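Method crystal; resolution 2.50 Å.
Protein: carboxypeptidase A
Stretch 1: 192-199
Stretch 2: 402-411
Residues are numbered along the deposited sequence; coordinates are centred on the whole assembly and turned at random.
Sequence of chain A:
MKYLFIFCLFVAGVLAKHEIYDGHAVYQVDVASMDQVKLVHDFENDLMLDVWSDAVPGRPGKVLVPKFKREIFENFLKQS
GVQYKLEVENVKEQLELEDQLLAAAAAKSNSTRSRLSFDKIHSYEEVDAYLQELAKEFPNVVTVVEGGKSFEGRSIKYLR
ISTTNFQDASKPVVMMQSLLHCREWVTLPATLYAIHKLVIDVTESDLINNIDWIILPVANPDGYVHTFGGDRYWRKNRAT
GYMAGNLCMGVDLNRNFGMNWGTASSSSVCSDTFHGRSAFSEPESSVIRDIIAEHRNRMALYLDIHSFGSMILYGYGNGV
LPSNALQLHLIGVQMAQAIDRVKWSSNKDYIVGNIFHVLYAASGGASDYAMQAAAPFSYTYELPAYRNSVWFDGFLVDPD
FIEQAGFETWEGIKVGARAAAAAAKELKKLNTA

Stretch 1 (192-199) LYAIHKLV
Stretch 2 402-411: IEQAGFETWE

Two helices far apart in sequence cross obliquely and pack through two aromatic side chains, one from each helix, in a contact made without any hydrogen bond between them.

Residues 192-199 belong to a helix that runs on in both directions, with a wider pi-type turn at 196-199; residues 402-411 are helical and continue past 411. The axes approach to 9.0 Å, their N-to-C directions 66° apart (signed crossing angle -66°). Such a steep crossing confines the contact to a short patch, and the two stretches bury 358 Å² in total. The register is set by Tyr-193 CA and Gly-406 CA, 5.2 Å apart, and then by Ala-194 CA and Trp-410 CA at 6.4 Å.

Gly-406 marks the tight point. It has no side chain, and an ideal CB placed on it would point toward the first helix and lie 2.9 Å from Tyr-193 CB, a clash. The bare backbone lets the tyrosine lie directly against the second helix. With chi1 t (-165°) and chi2 90°, Tyr-193 spreads one ring face over the backbone: Phe-407 CA stands 3.9 Å from the Tyr-193 ring centroid, 16° off the normal, a CH-pi contact. Tyr-193 CD2 is 3.6 Å from Gly-406 O, an oxygen already accepting the helical bond from Trp-410 N at 3.1 Å. Farther out, Tyr-193 CZ meets Phe-407 CB at 3.9 Å, while Tyr-193 OH reaches the edge of the Phe-407 ring, 3.4 Å from Phe-407 CD1. Phe-407 has chi1 t (167°) and chi2 84°.

Trp-410 makes the reciprocal move. Its CB points toward the first helix, and chi1 t (177°) with chi2 -120° sets the indole as a knob among Tyr-193, Ala-194, Lys-197 and Leu-198. The indole lies close to Ala-194: Ala-194 CA lies over one face, 4.2 Å from the centroid of the Trp-410 six-membered ring and 25° off its normal, and Ala-194 CB touches Trp-410 CZ3 at 3.5 Å. Leu-198 (m, t) brings its CG to 3.9 Å from Trp-410 CH2. Lys-197 (m, m, t, t) contributes its aliphatic base, with Lys-197 CB 3.5 Å from Trp-410 NE1, while its end leads away. Tyr-193 CD2 and Trp-410 CB pack at 3.8 Å; the tyrosine ring and the indole five-membered ring meet obliquely, planes at 58° and centroids 5.8 Å apart.

The side-chain hydrogen bonds made within the two stretches both lie in the second helix: Gln-404 NE2 donates to Glu-408 OE2 at 2.9 Å, and Thr-409 OG1 to Ala-405 O at 2.7 Å.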

# COMPACT_ATOMS: atom_id res chain seq x y z
N LEU A 192 -2.93 9.05 7.70
CA LEU A 192 -3.75 10.12 8.24
C LEU A 192 -3.45 10.32 9.71
O LEU A 192 -3.62 11.37 10.36
CB LEU A 192 -5.24 9.75 8.00
CG LEU A 192 -6.06 10.60 7.01
CD1 LEU A 192 -5.25 10.98 5.80
CD2 LEU A 192 -7.31 9.85 6.63
N TYR A 193 -3.05 9.24 10.38
CA TYR A 193 -2.75 9.31 11.81
C TYR A 193 -1.45 10.06 11.98
O TYR A 193 -1.32 10.86 12.91
CB TYR A 193 -2.68 7.90 12.40
CG TYR A 193 -2.74 7.85 13.91
CD1 TYR A 193 -3.97 7.75 14.56
CD2 TYR A 193 -1.60 7.91 14.68
CE1 TYR A 193 -4.04 7.71 15.96
CE2 TYR A 193 -1.66 7.86 16.05
CZ TYR A 193 -2.88 7.77 16.69
OH TYR A 193 -2.89 7.74 18.06
N ALA A 194 -0.51 9.81 11.06
CA ALA A 194 0.77 10.51 11.06
C ALA A 194 0.64 12.03 10.96
O ALA A 194 1.39 12.84 11.52
CB ALA A 194 1.66 9.98 9.97
N ILE A 195 -0.31 12.50 10.15
CA ILE A 195 -0.65 13.91 10.04
C ILE A 195 -1.24 14.41 11.36
O ILE A 195 -1.02 15.56 11.78
CB ILE A 195 -1.66 14.12 8.89
CG1 ILE A 195 -1.00 13.83 7.54
CG2 ILE A 195 -2.21 15.52 8.90
CD1 ILE A 195 -1.91 13.85 6.33
N HIS A 196 -2.06 13.53 12.00
CA HIS A 196 -2.75 13.90 13.22
C HIS A 196 -1.78 14.12 14.36
O HIS A 196 -1.89 15.04 15.16
CB HIS A 196 -3.85 12.88 13.52
CG HIS A 196 -4.49 13.01 14.88
ND1 HIS A 196 -4.18 12.29 16.01
CD2 HIS A 196 -5.48 13.86 15.23
CE1 HIS A 196 -4.94 12.69 17.01
NE2 HIS A 196 -5.73 13.64 16.56
N LYS A 197 -0.79 13.26 14.48
CA LYS A 197 0.21 13.40 15.56
C LYS A 197 1.29 14.44 15.28
O LYS A 197 1.88 14.96 16.20
CB LYS A 197 0.92 12.07 15.87
CG LYS A 197 -0.01 11.07 16.58
CD LYS A 197 -0.22 11.66 17.98
CE LYS A 197 -1.21 10.84 18.79
NZ LYS A 197 -1.19 11.44 20.18
N LEU A 198 1.54 14.76 14.00
CA LEU A 198 2.51 15.79 13.66
C LEU A 198 1.92 17.19 13.59
O LEU A 198 2.64 18.18 13.59
CB LEU A 198 3.20 15.43 12.33
CG LEU A 198 4.04 14.17 12.29
CD1 LEU A 198 4.46 13.89 10.85
CD2 LEU A 198 5.28 14.26 13.15
N VAL A 199 0.61 17.30 13.47
CA VAL A 199 -0.05 18.59 13.32
C VAL A 199 -1.09 18.85 14.41
O VAL A 199 -0.97 19.91 14.99
CB VAL A 199 -0.73 18.71 11.93
CG1 VAL A 199 -1.35 20.07 11.65
CG2 VAL A 199 0.25 18.37 10.81
N ILE A 402 -9.92 0.72 12.55
CA ILE A 402 -9.47 1.94 11.88
C ILE A 402 -8.49 2.76 12.69
O ILE A 402 -7.41 3.12 12.16
CB ILE A 402 -10.64 2.81 11.45
CG1 ILE A 402 -11.61 2.06 10.55
CG2 ILE A 402 -10.05 4.08 10.80
CD1 ILE A 402 -12.62 2.91 9.80
N GLU A 403 -8.83 3.11 13.93
CA GLU A 403 -7.93 3.85 14.80
C GLU A 403 -6.69 3.04 15.18
O GLU A 403 -5.59 3.57 15.31
CB GLU A 403 -8.68 4.33 16.05
CG GLU A 403 -7.84 5.24 16.92
CD GLU A 403 -8.61 5.88 18.06
OE1 GLU A 403 -9.00 7.06 18.02
OE2 GLU A 403 -8.85 5.17 19.06
N GLN A 404 -6.86 1.75 15.49
CA GLN A 404 -5.77 0.89 15.94
C GLN A 404 -4.76 0.71 14.80
O GLN A 404 -3.57 0.68 15.08
CB GLN A 404 -6.29 -0.48 16.38
CG GLN A 404 -5.21 -1.51 16.68
CD GLN A 404 -4.24 -1.12 17.76
OE1 GLN A 404 -4.46 -0.29 18.65
NE2 GLN A 404 -3.04 -1.71 17.77
N ALA A 405 -5.24 0.66 13.57
CA ALA A 405 -4.44 0.55 12.38
C ALA A 405 -3.49 1.74 12.27
O ALA A 405 -2.28 1.51 12.11
CB ALA A 405 -5.38 0.46 11.18
N GLY A 406 -4.01 2.93 12.52
CA GLY A 406 -3.22 4.14 12.54
C GLY A 406 -2.23 4.20 13.70
O GLY A 406 -1.07 4.52 13.51
N PHE A 407 -2.75 3.94 14.89
CA PHE A 407 -1.94 4.08 16.12
C PHE A 407 -0.81 3.07 16.15
O PHE A 407 0.35 3.37 16.43
CB PHE A 407 -2.85 3.90 17.36
CG PHE A 407 -2.13 3.71 18.66
CD1 PHE A 407 -1.70 4.83 19.35
CD2 PHE A 407 -1.88 2.45 19.19
CE1 PHE A 407 -1.01 4.70 20.55
CE2 PHE A 407 -1.21 2.32 20.40
CZ PHE A 407 -0.76 3.45 21.08
N GLU A 408 -1.18 1.81 15.85
CA GLU A 408 -0.19 0.72 15.75
C GLU A 408 0.99 1.00 14.83
O GLU A 408 2.15 0.90 15.18
CB GLU A 408 -0.94 -0.48 15.17
CG GLU A 408 -0.23 -1.81 15.25
CD GLU A 408 -1.12 -2.92 14.70
OE1 GLU A 408 -0.66 -3.56 13.75
OE2 GLU A 408 -2.19 -3.06 15.32
N THR A 409 0.72 1.46 13.59
CA THR A 409 1.72 1.76 12.60
C THR A 409 2.57 2.95 12.97
O THR A 409 3.78 2.99 12.71
CB THR A 409 1.07 2.02 11.21
OG1 THR A 409 0.13 0.98 10.93
CG2 THR A 409 2.10 2.05 10.08
N TRP A 410 1.98 3.91 13.69
CA TRP A 410 2.69 5.15 14.01
C TRP A 410 3.83 4.84 15.00
O TRP A 410 4.87 5.50 15.04
CB TRP A 410 1.74 6.21 14.54
CG TRP A 410 2.39 7.49 14.97
CD1 TRP A 410 2.37 8.08 16.21
CD2 TRP A 410 3.14 8.36 14.11
NE1 TRP A 410 3.08 9.27 16.16
CE2 TRP A 410 3.56 9.47 14.88
CE3 TRP A 410 3.51 8.33 12.78
CZ2 TRP A 410 4.31 10.51 14.37
CZ3 TRP A 410 4.26 9.35 12.22
CH2 TRP A 410 4.64 10.42 13.03
N GLU A 411 3.62 3.83 15.83
CA GLU A 411 4.64 3.32 16.72
C GLU A 411 5.88 2.89 15.95
O GLU A 411 7.01 3.06 16.43
CB GLU A 411 4.12 2.17 17.59
CG GLU A 411 2.94 2.50 18.47
CD GLU A 411 3.30 3.68 19.40
OE1 GLU A 411 4.27 3.39 20.13
OE2 GLU A 411 2.69 4.79 19.40